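Local atomic coordinates of second substrate binding domain of putative amino acid ABC transporter (Streptococcus pneumoniae, PDB entry 4OEN), a protein that probably binds an amino acid outside the cell as a substrate-binding domain and hands it to the membrane part of an ABC transporter. Residues I6-S11 / E45-G50; P49-A54 / I66-S71; N90-V95 / P161-S166; V95-N100 / K172-I177. All coordinates share one frame; numbering follows the deposited sequence. Where two conformers were deposited one is given.

Contacts 1 and 2 lie on one side of the chain's centre and contacts 3 and 4 on the other, as expected for the two lobes of a type II periplasmic binding protein. Contacts 1 and 2, with centres about 7 Å apart, share Pro-49 and Gly-50 and are stitched together by Ser-9 OG, hydrogen-bonded to Ile-67 O. Contacts 3 and 4, centres about 11 Å apart, share Val-95 on strand 87-96. Between contacts 2 and 3 the nearest atoms are about 8 Å apart. An acetate ion held by Ser-71 in contact 2, and another acetate about 3 Å from the Asp-10 side chain at closest atoms, suggest that the first pair borders the ligand pocket.

Contact 1. Residues I6-S11 / E45-G50; sequences IIASDS and EITNPG
The flat carboxamide of Asn-48 meets Asp-10 in its own plane: ND2 donates to Asp-10 O at 2.9 Å, nearly straight and almost along the C=O axis, while the CB of Ser-9 lies 3.7 Å from the same ND2. CG of Asn-48 is anti to its carbonyl carbon (chi1 -59°), which swings the amide back along the loop of residues 9-11. The second flat group, the Asp-10 carboxylate, has CG anti to the backbone N; its OD1 takes weak hydrogen bonds from Ser-11 N and from Phe-51 N, and rests 3.5 Å from Gly-50 CA. At the rim of the Pro-49 ring, CD comes to 3.1 Å from Ser-9 O, which also accepts Gly-50 N at 3.2 Å. Upstream the strands pair in parallel: Ile-7 N to Glu-45 O at 2.8 Å, then Thr-47 N to Ile-7 O. Ser-9 N to Thr-47 O closes the ladder as a weak bond. Ile-6, Ala-8, Glu-45 and Thr-47 share one face, where the Glu-45 chain runs alongside Ile-6 with OE1 3.7 Å from CG1. Ile-7 and Ile-46 occupy the other face, where Ile-46 packs on helix 28-40. The two strands are connected through the small hairpin 18-19/25-26 and then helix 28-40, a beta-alpha-beta crossover with an insertion, and strand 5-8 lies between strands 44-47 and 65-66.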
loop_
_atom_site.group_PDB
_atom_site.type_symbol
_atom_site.label_atom_id
_atom_site.label_comp_id
_atom_site.label_asym_id
_atom_site.label_seq_id
_atom_site.Cartn_x
_atom_site.Cartn_y
_atom_site.Cartn_z
ATOM N N ILE A 6 -5.847 14.630 16.355
ATOM C CA ILE A 6 -5.486 15.086 15.023
ATOM C C ILE A 6 -4.721 13.997 14.297
ATOM O O ILE A 6 -3.703 13.522 14.789
ATOM C CB ILE A 6 -4.645 16.371 15.081
ATOM C CG1 ILE A 6 -5.444 17.486 15.756
ATOM C CG2 ILE A 6 -4.220 16.796 13.690
ATOM C CD1 ILE A 6 -4.685 18.781 15.872
ATOM N N ILE A 7 -5.228 13.591 13.133
ATOM C CA ILE A 7 -4.616 12.521 12.356
ATOM C C ILE A 7 -4.082 13.083 11.059
ATOM O O ILE A 7 -4.832 13.614 10.261
ATOM C CB ILE A 7 -5.608 11.382 12.019
ATOM C CG1 ILE A 7 -6.322 10.897 13.285
ATOM C CG2 ILE A 7 -4.877 10.235 11.307
ATOM C CD1 ILE A 7 -5.382 10.354 14.346
ATOM N N ALA A 8 -2.778 12.971 10.860
ATOM C CA ALA A 8 -2.157 13.534 9.675
ATOM C C ALA A 8 -1.876 12.451 8.645
ATOM O O ALA A 8 -1.555 11.311 8.998
ATOM C CB ALA A 8 -0.879 14.263 10.061
ATOM N N SER A 9 -1.997 12.808 7.369
ATOM C CA SER A 9 -1.831 11.838 6.308
ATOM C C SER A 9 -1.182 12.445 5.070
ATOM O O SER A 9 -0.865 13.640 5.022
ATOM C CB SER A 9 -3.200 11.230 5.956
ATOM O OG SER A 9 -3.059 10.144 5.065
ATOM N N ASP A 10 -0.947 11.594 4.077
ATOM C CA ASP A 10 -0.484 12.039 2.771
ATOM C C ASP A 10 -1.648 12.596 1.961
ATOM O O ASP A 10 -2.804 12.531 2.377
ATOM C CB ASP A 10 0.183 10.858 2.052
ATOM C CG ASP A 10 1.120 11.273 0.939
ATOM O OD1 ASP A 10 1.382 12.481 0.735
ATOM O OD2 ASP A 10 1.645 10.358 0.282
ATOM N N SER A 11 -1.345 13.147 0.798
ATOM C CA SER A 11 -2.377 13.695 -0.061
ATOM C C SER A 11 -2.549 12.882 -1.344
ATOM O O SER A 11 -3.590 12.957 -1.996
ATOM C CB SER A 11 -2.056 15.157 -0.392
ATOM O OG SER A 11 -0.819 15.265 -1.070
ATOM N N GLU A 45 -9.812 14.819 13.706
ATOM C CA GLU A 45 -9.694 15.777 12.623
ATOM C C GLU A 45 -8.597 15.227 11.727
ATOM O O GLU A 45 -7.511 14.933 12.202
ATOM C CB GLU A 45 -9.331 17.167 13.112
ATOM C CG GLU A 45 -9.068 18.137 11.967
ATOM C CD GLU A 45 -8.262 19.350 12.396
ATOM O OE1 GLU A 45 -7.781 19.371 13.550
ATOM O OE2 GLU A 45 -8.111 20.284 11.576
ATOM N N ILE A 46 -8.882 15.091 10.441
ATOM C CA ILE A 46 -7.899 14.561 9.509
ATOM C C ILE A 46 -7.279 15.721 8.735
ATOM O O ILE A 46 -7.975 16.623 8.287
ATOM C CB ILE A 46 -8.524 13.554 8.525
ATOM C CG1 ILE A 46 -9.067 12.345 9.288
ATOM C CG2 ILE A 46 -7.520 13.121 7.504
ATOM C CD1 ILE A 46 -9.836 11.347 8.408
ATOM N N THR A 47 -5.961 15.684 8.615
ATOM C CA THR A 47 -5.256 16.645 7.774
ATOM C C THR A 47 -4.458 15.867 6.736
ATOM O O THR A 47 -4.093 14.716 6.963
ATOM C CB THR A 47 -4.330 17.546 8.591
ATOM O OG1 THR A 47 -3.307 16.766 9.216
ATOM C CG2 THR A 47 -5.119 18.291 9.653
ATOM N N ASN A 48 -4.186 16.497 5.593
ATOM C CA ASN A 48 -3.440 15.821 4.538
ATOM C C ASN A 48 -2.288 16.678 4.032
ATOM O O ASN A 48 -2.277 17.083 2.871
ATOM C CB ASN A 48 -4.391 15.461 3.384
ATOM C CG ASN A 48 -5.528 14.557 3.828
ATOM O OD1 ASN A 48 -6.550 15.029 4.333
ATOM N ND2 ASN A 48 -5.351 13.249 3.643
ATOM N N PRO A 49 -1.317 16.964 4.915
ATOM C CA PRO A 49 -0.214 17.877 4.586
ATOM C C PRO A 49 0.889 17.216 3.764
ATOM O O PRO A 49 1.822 17.899 3.351
ATOM C CB PRO A 49 0.309 18.283 5.964
ATOM C CG PRO A 49 0.084 17.068 6.803
ATOM C CD PRO A 49 -1.228 16.483 6.306
ATOM N N GLY A 50 0.770 15.915 3.520
ATOM C CA GLY A 50 1.817 15.175 2.847
ATOM C C GLY A 50 2.533 14.291 3.851
ATOM O O GLY A 50 2.532 14.585 5.040
#

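Contact 2. Residues P49-A54 / I66-S71; sequences PGFDAA and IIAGMS. With ACT (acetate ion), chain H.
Phe-51, the first residue of helix 51-60, sends its ring out from the helix start with CG anti to the backbone N (chi1 -175°), and chi2 of 66° turns the plane so that one edge faces the loop 66-71. At that edge CD1 meets the methyl of Ala-68 at 3.8 Å, and CE1 meets CG of Met-70 at 4.1 Å. Met-70 runs fully extended from CB to CE, crossing the ring direction at about a right angle, so CB and CG touch the phenyl, and the side chain also packs on Phe-80 and Phe-82. Ile-66 likewise has CG1 anti to the backbone N and an extended branch, with CG2 in the crowded position. This straight arm carries CD1 to 3.6 Å from the CB of Ala-54 and, obliquely, to 4.0 Å from CE1 of Phe-51, so that one methyl fills the angle between ring and helix. Helix 51-60 begins directly after its N-cap, Gly-50, whose O accepts Ala-54 N. The loop after strand 65-66 lines the ligand cleft in type II periplasmic binding proteins, and an acetate ion, probably from the crystallisation liquor, lies there. Ser-71 N donates to its OXT at 3.1 Å in a nearly straight bond (172°), and Arg-76 NH1 binds the ion too, consistent with the place of an amino acid's carboxylate in relatives. The CZ corner of Phe-51 approaches the same OXT to 3.8 Å. Ser-71 OG, anti to its carbonyl carbon, lies 3.5 Å from ACT CH3.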
loop_
_atom_site.group_PDB
_atom_site.type_symbol
_atom_site.label_atom_id
_atom_site.label_comp_id
_atom_site.label_asym_id
_atom_site.label_seq_id
_atom_site.Cartn_x
_atom_site.Cartn_y
_atom_site.Cartn_z
ATOM N N PRO A 49 -1.317 16.964 4.915
ATOM C CA PRO A 49 -0.214 17.877 4.586
ATOM C C PRO A 49 0.889 17.216 3.764
ATOM O O PRO A 49 1.822 17.899 3.351
ATOM C CB PRO A 49 0.309 18.283 5.964
ATOM C CG PRO A 49 0.084 17.068 6.803
ATOM C CD PRO A 49 -1.228 16.483 6.306
ATOM N N GLY A 50 0.770 15.915 3.520
ATOM C CA GLY A 50 1.817 15.175 2.847
ATOM C C GLY A 50 2.533 14.291 3.851
ATOM O O GLY A 50 2.532 14.585 5.040
ATOM N N PHE A 51 3.172 13.234 3.360
ATOM C CA PHE A 51 3.753 12.203 4.222
ATOM C C PHE A 51 4.847 12.757 5.125
ATOM O O PHE A 51 4.806 12.571 6.333
ATOM C CB PHE A 51 4.305 11.061 3.371
ATOM C CG PHE A 51 4.813 9.889 4.177
ATOM C CD1 PHE A 51 3.949 9.116 4.928
ATOM C CD2 PHE A 51 6.150 9.558 4.166
ATOM C CE1 PHE A 51 4.427 8.033 5.668
ATOM C CE2 PHE A 51 6.630 8.484 4.897
ATOM C CZ PHE A 51 5.770 7.718 5.647
ATOM N N ASP A 52 5.827 13.429 4.535
ATOM C CA ASP A 52 6.917 14.005 5.319
ATOM C C ASP A 52 6.429 15.046 6.321
ATOM O O ASP A 52 6.903 15.087 7.456
ATOM C CB ASP A 52 7.959 14.618 4.398
ATOM C CG ASP A 52 8.769 13.569 3.669
ATOM O OD1 ASP A 52 8.687 12.382 4.058
ATOM O OD2 ASP A 52 9.501 13.933 2.725
ATOM N N ALA A 53 5.474 15.875 5.903
ATOM C CA ALA A 53 4.918 16.907 6.778
ATOM C C ALA A 53 4.104 16.275 7.910
ATOM O O ALA A 53 4.102 16.784 9.035
ATOM C CB ALA A 53 4.066 17.875 5.984
ATOM N N ALA A 54 3.422 15.176 7.599
ATOM C CA ALA A 54 2.682 14.395 8.597
ATOM C C ALA A 54 3.627 13.804 9.648
ATOM O O ALA A 54 3.349 13.838 10.850
ATOM C CB ALA A 54 1.877 13.292 7.920
ATOM N N ILE A 66 -0.434 9.316 12.663
ATOM C CA ILE A 66 -0.285 9.322 11.211
ATOM C C ILE A 66 -0.794 8.022 10.601
ATOM O O ILE A 66 -0.550 6.936 11.125
ATOM C CB ILE A 66 1.186 9.574 10.795
ATOM C CG1 ILE A 66 1.338 9.492 9.275
ATOM C CG2 ILE A 66 2.147 8.607 11.490
ATOM C CD1 ILE A 66 2.733 9.877 8.778
ATOM N N ILE A 67 -1.557 8.152 9.520
ATOM C CA ILE A 67 -1.965 6.984 8.742
ATOM C C ILE A 67 -1.796 7.397 7.290
ATOM O O ILE A 67 -2.316 8.429 6.869
ATOM C CB ILE A 67 -3.416 6.516 9.083
ATOM C CG1 ILE A 67 -3.648 5.100 8.542
ATOM C CG2 ILE A 67 -4.499 7.539 8.640
ATOM C CD1 ILE A 67 -5.045 4.522 8.904
ATOM N N ALA A 68 -1.001 6.637 6.543
ATOM C CA ALA A 68 -0.642 7.040 5.180
ATOM C C ALA A 68 0.067 5.922 4.441
ATOM O O ALA A 68 1.145 6.134 3.888
ATOM C CB ALA A 68 0.255 8.307 5.204
ATOM N N GLY A 69 -0.521 4.724 4.444
ATOM C CA GLY A 69 0.129 3.568 3.847
ATOM C C GLY A 69 1.550 3.411 4.351
ATOM O O GLY A 69 2.458 3.059 3.594
ATOM N N MET A 70 1.724 3.670 5.644
ATOM C CA MET A 70 3.049 3.794 6.255
ATOM C C MET A 70 3.673 2.453 6.584
ATOM O O MET A 70 3.104 1.660 7.338
ATOM C CB MET A 70 2.941 4.634 7.523
ATOM C CG MET A 70 4.258 4.824 8.251
ATOM S SD MET A 70 4.016 5.991 9.616
ATOM C CE MET A 70 5.684 6.115 10.259
ATOM N N SER A 71 4.855 2.208 6.029
ATOM C CA SER A 71 5.552 0.950 6.221
ATOM C C SER A 71 6.153 0.874 7.615
ATOM O O SER A 71 6.781 1.831 8.083
ATOM C CB SER A 71 6.669 0.786 5.182
ATOM O OG SER A 71 6.153 0.778 3.868
HETATM C C ACT H . 6.566 4.341 2.900
HETATM O O ACT H . 7.515 5.148 2.772
HETATM O OXT ACT H . 6.064 4.273 4.037
HETATM C CH3 ACT H . 6.070 3.506 1.757
#

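Contact 3. Residues N90-V95 / P161-S166; sequences NTILGV and PVLKYS
Leu-163 stands at chi1 -108°, well off the staggered positions, and its anti chi2 (174°) then aims CD1 at strand 90-95. Ile-92 keeps CG1 anti to the backbone N, which places CG2 in the crowded position between N and the carbonyl carbon. The two branches cross obliquely and meet methyl to methyl, Ile-92 CG2 to Leu-163 CD1 at 3.7 Å. The same CD1 lies 3.9 Å from CA of Gly-94, which with no side chain leaves the strand surface open to the leucine, and equally far from Ile-92 O. Nearer the start of the helix, CD of Pro-161 approaches Asn-90 O at 4.2 Å. No hydrogen bond joins the segments: the contact is apolar and almost wholly buried. On the helix, in the conformer given, Ser-166 OG donates to Leu-163 O at 2.5 Å, a short bond made from above the carbonyl plane. Asn-90 instead turns its amide to Glu-160, with ND2 on OE1. The axes of strand segment 90-95 and helix segment 161-166 approach to 8.8 Å, their N-to-C directions 49° apart. Helix 160-168 follows strand 155-159, the antiparallel neighbour of strand 87-96, and packs back over the sheet in one lobe of the type II periplasmic binding fold. Leu-163 also touches Leu-173 of strand 173-174, while Thr-91 and Leu-93 point away from the helix, against Met-157.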
loop_
_atom_site.group_PDB
_atom_site.type_symbol
_atom_site.label_atom_id
_atom_site.label_comp_id
_atom_site.label_asym_id
_atom_site.label_seq_id
_atom_site.Cartn_x
_atom_site.Cartn_y
_atom_site.Cartn_z
ATOM N N ASN A 90 2.712 -6.545 -0.461
ATOM C CA ASN A 90 3.414 -7.519 -1.281
ATOM C C ASN A 90 3.924 -6.891 -2.553
ATOM O O ASN A 90 3.394 -5.881 -3.004
ATOM C CB ASN A 90 2.499 -8.684 -1.683
ATOM C CG ASN A 90 1.939 -9.447 -0.502
ATOM O OD1 ASN A 90 2.654 -9.802 0.422
ATOM N ND2 ASN A 90 0.646 -9.727 -0.549
ATOM N N THR A 91 4.955 -7.513 -3.132
ATOM C CA THR A 91 5.293 -7.307 -4.533
ATOM C C THR A 91 4.624 -8.450 -5.304
ATOM O O THR A 91 4.510 -9.552 -4.788
ATOM C CB THR A 91 6.826 -7.293 -4.768
ATOM O OG1 THR A 91 7.074 -7.168 -6.166
ATOM C CG2 THR A 91 7.465 -8.559 -4.280
ATOM N N ILE A 92 4.158 -8.173 -6.515
ATOM C CA ILE A 92 3.382 -9.171 -7.255
ATOM C C ILE A 92 3.591 -9.003 -8.748
ATOM O O ILE A 92 3.853 -7.906 -9.240
ATOM C CB ILE A 92 1.872 -9.063 -6.878
ATOM C CG1 ILE A 92 1.101 -10.321 -7.257
ATOM C CG2 ILE A 92 1.226 -7.827 -7.484
ATOM C CD1 ILE A 92 -0.295 -10.347 -6.638
ATOM N N LEU A 93 3.514 -10.114 -9.469
ATOM C CA LEU A 93 3.627 -10.083 -10.920
ATOM C C LEU A 93 2.324 -9.612 -11.579
ATOM O O LEU A 93 1.228 -10.022 -11.180
ATOM C CB LEU A 93 3.990 -11.480 -11.456
ATOM C CG LEU A 93 4.520 -11.490 -12.892
ATOM C CD1 LEU A 93 5.999 -11.116 -12.927
ATOM C CD2 LEU A 93 4.272 -12.851 -13.555
ATOM N N GLY A 94 2.444 -8.783 -12.610
ATOM C CA GLY A 94 1.289 -8.357 -13.397
ATOM C C GLY A 94 1.477 -8.729 -14.856
ATOM O O GLY A 94 2.581 -8.591 -15.379
ATOM N N VAL A 95 0.423 -9.237 -15.500
ATOM C CA VAL A 95 0.430 -9.506 -16.939
ATOM C C VAL A 95 -0.893 -9.083 -17.582
ATOM O O VAL A 95 -1.889 -8.854 -16.889
ATOM C CB VAL A 95 0.688 -11.013 -17.246
ATOM C CG1 VAL A 95 2.062 -11.444 -16.758
ATOM C CG2 VAL A 95 -0.412 -11.897 -16.635
ATOM N N PRO A 161 -0.827 -3.457 -3.818
ATOM C CA PRO A 161 -2.019 -2.599 -3.718
ATOM C C PRO A 161 -2.189 -1.656 -4.910
ATOM O O PRO A 161 -3.308 -1.294 -5.261
ATOM C CB PRO A 161 -1.779 -1.815 -2.421
ATOM C CG PRO A 161 -0.313 -1.931 -2.143
ATOM C CD PRO A 161 0.102 -3.256 -2.692
ATOM N N VAL A 162 -1.082 -1.285 -5.543
ATOM C CA VAL A 162 -1.147 -0.411 -6.713
ATOM C C VAL A 162 -1.727 -1.156 -7.899
ATOM O O VAL A 162 -2.643 -0.671 -8.582
ATOM C CB VAL A 162 0.255 0.148 -7.067
ATOM C CG1 VAL A 162 0.232 0.845 -8.416
ATOM C CG2 VAL A 162 0.723 1.102 -5.984
ATOM N N LEU A 163 -1.214 -2.358 -8.125
ATOM C CA LEU A 163 -1.706 -3.187 -9.211
ATOM C C LEU A 163 -3.164 -3.582 -8.993
ATOM O O LEU A 163 -3.967 -3.481 -9.919
ATOM C CB LEU A 163 -0.848 -4.434 -9.370
ATOM C CG LEU A 163 0.049 -4.472 -10.605
ATOM C CD1 LEU A 163 0.951 -5.702 -10.556
ATOM C CD2 LEU A 163 -0.812 -4.457 -11.867
ATOM N N LYS A 164 -3.525 -4.022 -7.786
ATOM C CA LYS A 164 -4.903 -4.436 -7.519
ATOM C C LYS A 164 -5.876 -3.259 -7.625
ATOM O O LYS A 164 -7.010 -3.418 -8.062
ATOM C CB LYS A 164 -5.023 -5.077 -6.131
ATOM C CG LYS A 164 -4.391 -6.459 -6.002
ATOM C CD LYS A 164 -5.344 -7.566 -6.413
ATOM C CE LYS A 164 -4.781 -8.936 -6.062
ATOM N NZ LYS A 164 -4.684 -9.166 -4.592
ATOM N N TYR A 165 -5.436 -2.073 -7.208
ATOM C CA TYR A 165 -6.300 -0.900 -7.316
ATOM C C TYR A 165 -6.575 -0.604 -8.781
ATOM O O TYR A 165 -7.705 -0.339 -9.173
ATOM C CB TYR A 165 -5.666 0.326 -6.632
ATOM C CG TYR A 165 -6.459 1.598 -6.801
ATOM C CD1 TYR A 165 -7.749 1.690 -6.333
ATOM C CD2 TYR A 165 -5.900 2.717 -7.423
ATOM C CE1 TYR A 165 -8.493 2.843 -6.478
ATOM C CE2 TYR A 165 -6.632 3.885 -7.578
ATOM C CZ TYR A 165 -7.933 3.942 -7.100
ATOM O OH TYR A 165 -8.695 5.082 -7.239
ATOM N N SER A 166 -5.526 -0.678 -9.592
ATOM C CA SER A 166 -5.665 -0.413 -11.019
ATOM C C SER A 166 -6.587 -1.433 -11.680
ATOM O O SER A 166 -7.426 -1.072 -12.509
ATOM C CB SER A 166 -4.292 -0.402 -11.703
ATOM O OG SER A 166 -3.669 -1.673 -11.658
#

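Contact 4. Residues V95-N100 / K172-I177; sequences VKESSN and KLKTPI
Lys-174 crosses Val-95 obliquely, its CG in the crowded position (chi1 63°) and the rest of the chain fully extended. CG presses on CG2 of Val-95 at 3.5 Å, tighter than usual, and Pro-176 CD meets the same methyl at 3.9 Å. The straight chain delivers NZ to two carbonyls of the turn: Ser-99 O at 2.8 Å, in the carbonyl plane, and Glu-97 O at 3.0 Å, from above it. Glu-97 and Lys-172 also cross obliquely, both bent. CG of Glu-97 is only 2.9 Å from Lys-172 O, and OE2 forms a long salt bridge with NZ of Lys-172. A water spans Glu-97 OE2 and Leu-173 O. The Leu-173 side chain starts away from residues 95-100, but CD2 turns back against Val-95 O; it also packs on helices 141-150 and 160-168. Val-95 and Lys-174 form an antiparallel hydrogen-bonded pair, N to O both ways. Glu-97 N adds a bond to Lys-172 O. At the surface of one lobe of this type II periplasmic binding fold, strand 87-96 thus runs out into a type I beta turn, Lys-96 to Ser-99, tied down by the Lys-174 ammonium of its antiparallel neighbour, strand 173-174.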
loop_
_atom_site.group_PDB
_atom_site.type_symbol
_atom_site.label_atom_id
_atom_site.label_comp_id
_atom_site.label_asym_id
_atom_site.label_seq_id
_atom_site.Cartn_x
_atom_site.Cartn_y
_atom_site.Cartn_z
ATOM N N VAL A 95 0.423 -9.237 -15.500
ATOM C CA VAL A 95 0.430 -9.506 -16.939
ATOM C C VAL A 95 -0.893 -9.083 -17.582
ATOM O O VAL A 95 -1.889 -8.854 -16.889
ATOM C CB VAL A 95 0.688 -11.013 -17.246
ATOM C CG1 VAL A 95 2.062 -11.444 -16.758
ATOM C CG2 VAL A 95 -0.412 -11.897 -16.635
ATOM N N LYS A 96 -0.912 -8.959 -18.907
ATOM C CA LYS A 96 -2.170 -8.724 -19.609
ATOM C C LYS A 96 -3.123 -9.901 -19.450
ATOM O O LYS A 96 -2.695 -11.038 -19.230
ATOM C CB LYS A 96 -1.918 -8.447 -21.088
ATOM C CG LYS A 96 -1.004 -7.255 -21.309
ATOM C CD LYS A 96 -0.815 -6.977 -22.795
ATOM C CE LYS A 96 -2.103 -6.505 -23.444
ATOM N NZ LYS A 96 -1.912 -6.234 -24.896
ATOM N N GLU A 97 -4.392 -9.623 -19.601
ATOM C CA GLU A 97 -5.407 -10.624 -19.472
ATOM C C GLU A 97 -5.157 -11.850 -20.294
ATOM O O GLU A 97 -5.459 -12.922 -19.901
ATOM C CB GLU A 97 -6.716 -10.024 -19.931
ATOM C CG GLU A 97 -7.167 -8.975 -18.968
ATOM C CD GLU A 97 -8.008 -9.560 -17.879
ATOM O OE1 GLU A 97 -7.859 -10.731 -17.586
ATOM O OE2 GLU A 97 -8.845 -8.840 -17.341
ATOM N N SER A 98 -4.602 -11.604 -21.464
ATOM C CA SER A 98 -4.374 -12.609 -22.482
ATOM C C SER A 98 -3.171 -13.515 -22.212
ATOM O O SER A 98 -2.991 -14.529 -22.889
ATOM C CB SER A 98 -4.181 -11.911 -23.832
ATOM O OG SER A 98 -3.196 -10.884 -23.708
ATOM N N SER A 99 -2.354 -13.155 -21.231
ATOM C CA SER A 99 -1.083 -13.840 -21.026
ATOM C C SER A 99 -1.233 -15.283 -20.555
ATOM O O SER A 99 -2.087 -15.584 -19.740
ATOM C CB SER A 99 -0.231 -13.083 -20.014
ATOM O OG SER A 99 0.949 -13.809 -19.714
ATOM N N ASN A 100 -0.331 -16.129 -21.046
ATOM C CA ASN A 100 -0.204 -17.535 -20.664
ATOM C C ASN A 100 0.497 -17.752 -19.313
ATOM O O ASN A 100 0.372 -18.815 -18.692
ATOM C CB ASN A 100 0.573 -18.273 -21.760
ATOM C CG ASN A 100 0.366 -19.764 -21.724
ATOM O OD1 ASN A 100 -0.555 -20.261 -21.079
ATOM N ND2 ASN A 100 1.227 -20.494 -22.426
ATOM N N LYS A 172 -7.217 -3.984 -17.597
ATOM C CA LYS A 172 -7.331 -5.374 -17.998
ATOM C C LYS A 172 -6.021 -6.111 -17.776
ATOM O O LYS A 172 -5.415 -6.617 -18.719
ATOM C CB LYS A 172 -7.769 -5.467 -19.465
ATOM C CG LYS A 172 -9.094 -4.779 -19.736
ATOM C CD LYS A 172 -10.241 -5.448 -18.991
ATOM C CE LYS A 172 -10.678 -6.739 -19.677
ATOM N NZ LYS A 172 -11.935 -7.293 -19.087
ATOM N N LEU A 173 -5.595 -6.160 -16.520
ATOM C CA LEU A 173 -4.394 -6.884 -16.136
ATOM C C LEU A 173 -4.793 -7.986 -15.178
ATOM O O LEU A 173 -5.910 -7.981 -14.661
ATOM C CB LEU A 173 -3.362 -5.954 -15.475
ATOM C CG LEU A 173 -2.940 -4.784 -16.360
ATOM C CD1 LEU A 173 -2.050 -3.817 -15.588
ATOM C CD2 LEU A 173 -2.225 -5.303 -17.578
ATOM N N LYS A 174 -3.889 -8.927 -14.942
ATOM C CA LYS A 174 -4.173 -9.994 -13.991
ATOM C C LYS A 174 -2.926 -10.341 -13.191
ATOM O O LYS A 174 -1.807 -9.968 -13.563
ATOM C CB LYS A 174 -4.731 -11.220 -14.719
ATOM C CG LYS A 174 -3.770 -11.831 -15.701
ATOM C CD LYS A 174 -4.437 -13.019 -16.383
ATOM C CE LYS A 174 -3.485 -13.731 -17.326
ATOM N NZ LYS A 174 -4.189 -14.894 -17.962
ATOM N N THR A 175 -3.138 -11.028 -12.076
ATOM C CA THR A 175 -2.078 -11.391 -11.148
ATOM C C THR A 175 -2.142 -12.895 -10.922
ATOM O O THR A 175 -2.809 -13.374 -9.998
ATOM C CB THR A 175 -2.211 -10.637 -9.819
ATOM O OG1 THR A 175 -3.545 -10.797 -9.322
ATOM C CG2 THR A 175 -1.938 -9.142 -10.020
ATOM N N PRO A 176 -1.461 -13.655 -11.786
ATOM C CA PRO A 176 -1.588 -15.116 -11.779
ATOM C C PRO A 176 -0.794 -15.823 -10.672
ATOM O O PRO A 176 -0.996 -17.041 -10.465
ATOM C CB PRO A 176 -1.056 -15.504 -13.155
ATOM C CG PRO A 176 -0.059 -14.436 -13.482
ATOM C CD PRO A 176 -0.638 -13.173 -12.911
ATOM N N ILE A 177 0.088 -15.088 -9.992
ATOM C CA ILE A 177 0.924 -15.652 -8.929
ATOM C C ILE A 177 0.772 -14.875 -7.628
ATOM O O ILE A 177 0.826 -13.638 -7.633
ATOM C CB ILE A 177 2.410 -15.652 -9.335
ATOM C CG1 ILE A 177 2.593 -16.278 -10.721
ATOM C CG2 ILE A 177 3.250 -16.392 -8.292
ATOM C CD1 ILE A 177 3.933 -15.907 -11.369
HETATM O O HOH W 1 -8.516 -8.101 -14.970
#